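Local coordinates for protein 2-C-methyl-D-erythritol 4-phosphate cytidylyltransferase (Thermus thermophilus HB8, PDB 2PX7) that probably catalyses the transfer of a cytidylyl group from CTP to 2-C-methyl-D-erythritol 4-phosphate, releasing diphosphate, in isoprenoid biosynthesis, at residues G42-A45 / F46-V49; G50-T53 / L54-T58; S193-A196 / Q197-Q200. All coordinates share one frame; numbering follows the deposited sequence.

Contact 1: G42-A45 / F46-V49; sequences GPKA and FLQV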
loop_
_atom_site.group_PDB
_atom_site.type_symbol
_atom_site.label_atom_id
_atom_site.label_comp_id
_atom_site.label_asym_id
_atom_site.label_seq_id
_atom_site.Cartn_x
_atom_site.Cartn_y
_atom_site.Cartn_z
ATOM N N GLY A 42 14.207 15.023 14.244
ATOM C CA GLY A 42 15.605 14.948 13.802
ATOM C C GLY A 42 15.814 14.064 12.575
ATOM O O GLY A 42 14.951 14.022 11.694
ATOM N N PRO A 43 16.970 13.360 12.498
ATOM C CA PRO A 43 17.220 12.445 11.371
ATOM C C PRO A 43 16.253 11.264 11.375
ATOM O O PRO A 43 16.004 10.681 12.433
ATOM C CB PRO A 43 18.655 11.947 11.619
ATOM C CG PRO A 43 19.260 12.931 12.587
ATOM C CD PRO A 43 18.108 13.392 13.438
ATOM N N LYS A 44 15.725 10.920 10.200
ATOM C CA LYS A 44 14.851 9.749 10.025
ATOM C C LYS A 44 15.454 8.442 10.561
ATOM O O LYS A 44 14.733 7.578 11.079
ATOM C CB LYS A 44 14.474 9.583 8.547
ATOM C CG LYS A 44 13.348 8.584 8.279
ATOM C CD LYS A 44 12.024 9.039 8.924
ATOM C CE LYS A 44 10.801 8.352 8.314
ATOM N NZ LYS A 44 10.570 8.734 6.883
ATOM N N ALA A 45 16.773 8.303 10.439
ATOM C CA ALA A 45 17.466 7.102 10.901
ATOM C C ALA A 45 17.316 6.893 12.411
ATOM O O ALA A 45 17.339 5.764 12.883
ATOM C CB ALA A 45 18.929 7.153 10.521
ATOM N N PHE A 46 17.148 7.988 13.146
ATOM C CA PHE A 46 17.003 7.937 14.603
ATOM C C PHE A 46 15.549 8.030 15.081
ATOM O O PHE A 46 15.297 8.267 16.261
ATOM C CB PHE A 46 17.870 9.014 15.284
ATOM C CG PHE A 46 19.336 8.988 14.876
ATOM C CD1 PHE A 46 19.965 7.798 14.504
ATOM C CD2 PHE A 46 20.093 10.162 14.897
ATOM C CE1 PHE A 46 21.309 7.783 14.134
ATOM C CE2 PHE A 46 21.445 10.150 14.534
ATOM C CZ PHE A 46 22.047 8.956 14.151
ATOM N N LEU A 47 14.592 7.848 14.176
ATOM C CA LEU A 47 13.179 7.776 14.573
ATOM C C LEU A 47 12.912 6.455 15.295
ATOM O O LEU A 47 13.195 5.377 14.760
ATOM C CB LEU A 47 12.249 7.941 13.362
ATOM C CG LEU A 47 10.730 7.912 13.604
ATOM C CD1 LEU A 47 10.203 9.244 14.128
ATOM C CD2 LEU A 47 9.998 7.519 12.331
ATOM N N GLN A 48 12.386 6.550 16.516
ATOM C CA GLN A 48 12.051 5.374 17.317
ATOM C C GLN A 48 10.768 4.711 16.826
ATOM O O GLN A 48 9.765 5.377 16.582
ATOM C CB GLN A 48 11.903 5.735 18.806
ATOM C CG GLN A 48 13.203 5.711 19.604
ATOM C CD GLN A 48 13.573 4.331 20.119
ATOM O OE1 GLN A 48 12.708 3.520 20.454
ATOM N NE2 GLN A 48 14.872 4.061 20.196
ATOM N N VAL A 49 10.824 3.393 16.696
ATOM C CA VAL A 49 9.666 2.585 16.348
ATOM C C VAL A 49 9.721 1.363 17.256
ATOM O O VAL A 49 10.495 0.429 17.014
ATOM C CB VAL A 49 9.673 2.152 14.838
ATOM C CG1 VAL A 49 8.449 1.309 14.502
ATOM C CG2 VAL A 49 9.744 3.365 13.907
#
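Pro43 and Phe46 meet where the loop winds through two successive i to i+3 turns of 3-10 type. The compact part of the contact is the backbone. Phe46 N donates to Pro43 O at 3.0 Å and Leu47 N to Lys44 O at 3.1 Å. Ala45 is buried here, and the Phe46 ring carbon CD1 lies 3.5 Å from the carbonyl carbon C of Ala45. Because CG of Phe46 is anti to its carbonyl carbon (chi1 -53°), the ring swings back beside the turn, and its other flank, at CD2, meets CG of the Pro43 ring at 3.7 Å; the two side chains cross at a slant.

The other side is looser. The side chains of Lys44 and Leu47 run alongside each other, pointing the same way, and these side chains come no closer than 4.2 Å, from Lys44 CE to Leu47 CD2. The lysine chain, bent at chi2 and chi4, passes on to give its NZ to the carbonyl of Ile218. Lys44 is predicted to stabilise the transition state, and its side chain lies about 6 Å from that of Lys217, predicted to position the substrate MEP.

In the fold this loop joins strand 27-31 to helix 54-61: Ala45 and Phe46 rest on Leu72 of strand 67-72, Lys44 and Leu47 on Leu54 of the following helix, and Leu47 also on Leu224 of helix 221-231.

Contact 2: G50-T53 / L54-T58; sequences GGRT and LLEWT
Trp57 N donates to Thr53 O at 2.9 Å and so closes the first turn of helix 54-61. Around that bond Thr53 and Glu56 form a capping box. With OG1 of Thr53 held between its own N and carbonyl carbon (chi1 66°), the hydroxyl oxygen accepts from Glu56 N at 3.2 Å; in return Glu56 extends its carboxylate back, and OE1 receives Thr53 N at 3.1 Å from above the carboxylate plane. The two residues thus exchange backbone N-H and side-chain acceptor across the helix start.

Before the cap, the Arg52 side chain crosses the indole of Trp57 at about a right angle. Its CB sits over the five-membered ring, 3.5 Å from the centroid, in a CH-pi contact, and CD rides 3.7 Å above the plane of the indole. The guanidinium stands almost upright on the ring, the planes 88° apart, and presents its edge: Arg52 NH1 comes to 3.6 Å of Trp57 CE3. CZ lies 5.0 Å from the centroid of the six-membered ring, an off-centre cation-pi contact.

Within the fold, the indole is fixed by a hydrogen bond from NE1 to Val49 O and an edge-to-face contact with Phe118, while the backbone of Leu54 and Leu55 ties helix 54-61 to the loop that follows strand 27-31.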
loop_
_atom_site.group_PDB
_atom_site.type_symbol
_atom_site.label_atom_id
_atom_site.label_comp_id
_atom_site.label_asym_id
_atom_site.label_seq_id
_atom_site.Cartn_x
_atom_site.Cartn_y
_atom_site.Cartn_z
ATOM N N GLY A 50 8.930 1.406 18.328
ATOM C CA GLY A 50 8.758 0.279 19.254
ATOM C C GLY A 50 10.001 -0.306 19.908
ATOM O O GLY A 50 10.184 -1.536 19.924
ATOM N N GLY A 51 10.855 0.554 20.454
ATOM C CA GLY A 51 12.039 0.073 21.171
ATOM C C GLY A 51 13.248 -0.278 20.311
ATOM O O GLY A 51 14.112 -1.073 20.723
ATOM N N ARG A 52 13.289 0.304 19.110
ATOM C CA ARG A 52 14.451 0.279 18.218
ATOM C C ARG A 52 14.302 1.476 17.287
ATOM O O ARG A 52 13.187 1.787 16.855
ATOM C CB ARG A 52 14.490 -1.003 17.387
ATOM C CG ARG A 52 15.271 -2.146 17.983
ATOM C CD ARG A 52 15.001 -3.410 17.216
ATOM N NE ARG A 52 16.006 -4.428 17.489
ATOM C CZ ARG A 52 16.123 -5.571 16.820
ATOM N NH1 ARG A 52 15.295 -5.855 15.823
ATOM N NH2 ARG A 52 17.079 -6.434 17.145
ATOM N N THR A 53 15.403 2.164 16.987
ATOM C CA THR A 53 15.363 3.210 15.959
ATOM C C THR A 53 15.246 2.528 14.594
ATOM O O THR A 53 15.502 1.332 14.468
ATOM C CB THR A 53 16.601 4.128 15.971
ATOM O OG1 THR A 53 17.753 3.367 15.615
ATOM C CG2 THR A 53 16.811 4.786 17.355
ATOM N N LEU A 54 14.845 3.285 13.579
ATOM C CA LEU A 54 14.807 2.766 12.206
ATOM C C LEU A 54 16.148 2.151 11.818
ATOM O O LEU A 54 16.203 1.036 11.296
ATOM C CB LEU A 54 14.391 3.871 11.230
ATOM C CG LEU A 54 12.902 4.230 11.256
ATOM C CD1 LEU A 54 12.576 5.301 10.228
ATOM C CD2 LEU A 54 12.060 2.981 11.011
ATOM N N LEU A 55 17.233 2.862 12.128
ATOM C CA LEU A 55 18.580 2.371 11.832
ATOM C C LEU A 55 18.823 1.002 12.458
ATOM O O LEU A 55 19.320 0.087 11.800
ATOM C CB LEU A 55 19.658 3.391 12.261
ATOM C CG LEU A 55 21.116 2.934 12.073
ATOM C CD1 LEU A 55 21.441 2.753 10.593
ATOM C CD2 LEU A 55 22.098 3.900 12.736
ATOM N N GLU A 56 18.450 0.859 13.726
ATOM C CA GLU A 56 18.612 -0.403 14.447
ATOM C C GLU A 56 17.784 -1.507 13.814
ATOM O O GLU A 56 18.260 -2.630 13.664
ATOM C CB GLU A 56 18.283 -0.223 15.936
ATOM C CG GLU A 56 19.335 0.617 16.688
ATOM C CD GLU A 56 18.936 1.002 18.108
ATOM O OE1 GLU A 56 17.742 0.892 18.477
ATOM O OE2 GLU A 56 19.839 1.436 18.867
ATOM N N TRP A 57 16.560 -1.174 13.402
ATOM C CA TRP A 57 15.738 -2.119 12.635
ATOM C C TRP A 57 16.419 -2.595 11.351
ATOM O O TRP A 57 16.497 -3.796 11.133
ATOM C CB TRP A 57 14.342 -1.551 12.321
ATOM C CG TRP A 57 13.400 -1.505 13.490
ATOM C CD1 TRP A 57 12.956 -0.381 14.138
ATOM C CD2 TRP A 57 12.758 -2.618 14.138
ATOM N NE1 TRP A 57 12.098 -0.725 15.150
ATOM C CE2 TRP A 57 11.950 -2.088 15.171
ATOM C CE3 TRP A 57 12.785 -4.006 13.943
ATOM C CZ2 TRP A 57 11.173 -2.900 16.021
ATOM C CZ3 TRP A 57 12.022 -4.823 14.801
ATOM C CH2 TRP A 57 11.217 -4.258 15.819
ATOM N N THR A 58 16.931 -1.691 10.501
ATOM C CA THR A 58 17.557 -2.188 9.252
ATOM C C THR A 58 18.842 -2.950 9.522
ATOM O O THR A 58 19.107 -3.932 8.857
ATOM C CB THR A 58 17.751 -1.149 8.062
ATOM O OG1 THR A 58 19.045 -0.532 8.124
ATOM C CG2 THR A 58 16.672 -0.129 7.992
#

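Contact 3: S193-A196 / Q197-Q200; sequences SDDA and QLVQ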
loop_
_atom_site.group_PDB
_atom_site.type_symbol
_atom_site.label_atom_id
_atom_site.label_comp_id
_atom_site.label_asym_id
_atom_site.label_seq_id
_atom_site.Cartn_x
_atom_site.Cartn_y
_atom_site.Cartn_z
ATOM N N SER A 193 14.079 8.379 -8.500
ATOM C CA SER A 193 13.645 8.055 -7.159
ATOM C C SER A 193 14.229 6.740 -6.662
ATOM O O SER A 193 14.092 6.414 -5.477
ATOM C CB SER A 193 12.116 8.017 -7.096
ATOM O OG SER A 193 11.593 6.991 -7.951
ATOM N N ASP A 194 14.859 5.972 -7.553
ATOM C CA ASP A 194 15.552 4.768 -7.114
ATOM C C ASP A 194 16.721 4.422 -8.017
ATOM O O ASP A 194 16.943 5.076 -9.043
ATOM C CB ASP A 194 14.581 3.577 -6.891
ATOM C CG ASP A 194 13.983 3.028 -8.178
ATOM O OD1 ASP A 194 14.403 3.457 -9.260
ATOM O OD2 ASP A 194 13.072 2.150 -8.112
ATOM N N ASP A 195 17.475 3.408 -7.607
ATOM C CA ASP A 195 18.633 2.959 -8.350
ATOM C C ASP A 195 18.240 2.161 -9.581
ATOM O O ASP A 195 18.922 2.222 -10.587
ATOM C CB ASP A 195 19.556 2.135 -7.442
ATOM C CG ASP A 195 20.293 3.008 -6.433
ATOM O OD1 ASP A 195 21.162 3.830 -6.846
ATOM O OD2 ASP A 195 19.977 2.886 -5.232
ATOM N N ALA A 196 17.129 1.415 -9.514
ATOM C CA ALA A 196 16.670 0.661 -10.695
ATOM C C ALA A 196 16.496 1.562 -11.910
ATOM O O ALA A 196 16.813 1.174 -13.020
ATOM C CB ALA A 196 15.367 -0.054 -10.391
ATOM N N GLN A 197 15.981 2.770 -11.710
ATOM C CA GLN A 197 15.802 3.694 -12.845
ATOM C C GLN A 197 17.091 4.151 -13.495
ATOM O O GLN A 197 17.113 4.417 -14.695
ATOM C CB GLN A 197 14.976 4.896 -12.422
ATOM C CG GLN A 197 13.499 4.554 -12.245
ATOM C CD GLN A 197 12.804 5.612 -11.446
ATOM O OE1 GLN A 197 12.322 6.610 -11.995
ATOM N NE2 GLN A 197 12.811 5.445 -10.127
ATOM N N LEU A 198 18.166 4.254 -12.707
ATOM C CA LEU A 198 19.496 4.626 -13.242
ATOM C C LEU A 198 20.074 3.487 -14.079
ATOM O O LEU A 198 20.710 3.714 -15.098
ATOM C CB LEU A 198 20.458 4.935 -12.093
ATOM C CG LEU A 198 20.075 6.035 -11.091
ATOM C CD1 LEU A 198 21.251 6.307 -10.174
ATOM C CD2 LEU A 198 19.597 7.319 -11.778
ATOM N N VAL A 199 19.859 2.256 -13.622
ATOM C CA VAL A 199 20.345 1.077 -14.320
ATOM C C VAL A 199 19.584 0.893 -15.659
ATOM O O VAL A 199 20.179 0.576 -16.687
ATOM C CB VAL A 199 20.250 -0.203 -13.397
ATOM C CG1 VAL A 199 20.555 -1.490 -14.184
ATOM C CG2 VAL A 199 21.206 -0.082 -12.206
ATOM N N GLN A 200 18.269 1.097 -15.609
ATOM C CA GLN A 200 17.401 1.120 -16.792
ATOM C C GLN A 200 17.891 2.116 -17.862
ATOM O O GLN A 200 17.881 1.801 -19.047
ATOM C CB GLN A 200 15.965 1.428 -16.329
ATOM C CG GLN A 200 14.872 1.399 -17.384
ATOM C CD GLN A 200 13.517 1.642 -16.741
ATOM O OE1 GLN A 200 13.368 2.518 -15.873
ATOM N NE2 GLN A 200 12.541 0.856 -17.129
HETATM O O HOH W 1 12.127 9.010 -10.793
#
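The chain passes from an extended Asp194 (phi -151°, psi 174°) straight into helical angles at Asp195, opening helix 195-201 with Asp194 as its N-cap. Behind the cap the regular pattern starts at once, Val199 N bonding to Asp195 O and Gln200 N to Ala196 O, while Leu198 N makes only a weak bond to Asp195 O.

The cap illustrates how one carboxylate oxygen can hold two parts of a single residue. With CG of Asp194 tucked between its backbone N and carbonyl carbon (chi1 70°), OD1 accepts Gln197 N at 3.0 Å on its syn side but tilted out of the carboxylate plane, and Gln197 NE2 at 2.7 Å, steeply, from the opposite face. The amide is turned steeply against the carboxylate, yet OD1 lies close to the amide plane, where the N-H can point. The second amide proton goes to Ser193 OG at 2.9 Å, also in that plane, so both N-H bonds of NE2 are spent and the rotation of the amide is fixed. A leucine in place of Gln197 would probably leave Asp194 OD1 with just the backbone N-H of this pair and deprive Ser193 OG of its amide donor.

The other oxygen, OD2 of Asp194, takes Gln171 NE2 from strand 165-174 and pairs with the Tyr155 hydroxyl of the second subunit. That subunit also supplies Thr146 OG1 to Ser193 OG and the Gly156 carbonyl to Gln200 NE2, placing the cap at the dimer interface, and Asp195 OD1 binds His182 of helix 175-188. Finally, a water spans the turn, donating to Gln197 OE1 at 2.7 Å and accepting from Ser193 N at 3.1 Å.

Contacts 1 and 2 are consecutive along the chain, their centres about 8 Å apart, and together carry it from the loop after strand 27-31 into helix 54-61. They touch directly: Gln48 NE2 packs 3.5 Å from Thr53 CG2. Contact 3 comes much later, at the start of helix 195-201, on the opposite side of the chain's centre, about 26 Å and 27 Å from contacts 1 and 2 between centres. The first pair includes the loop bearing a lysine predicted to stabilise the transition state, packed against strand 67-72 of the seven-stranded mixed sheet. Contact 3 caps a helix at the subunit interface, with the Ser193 side chain about 8 Å from that of the predicted MEP-positioning Lys217.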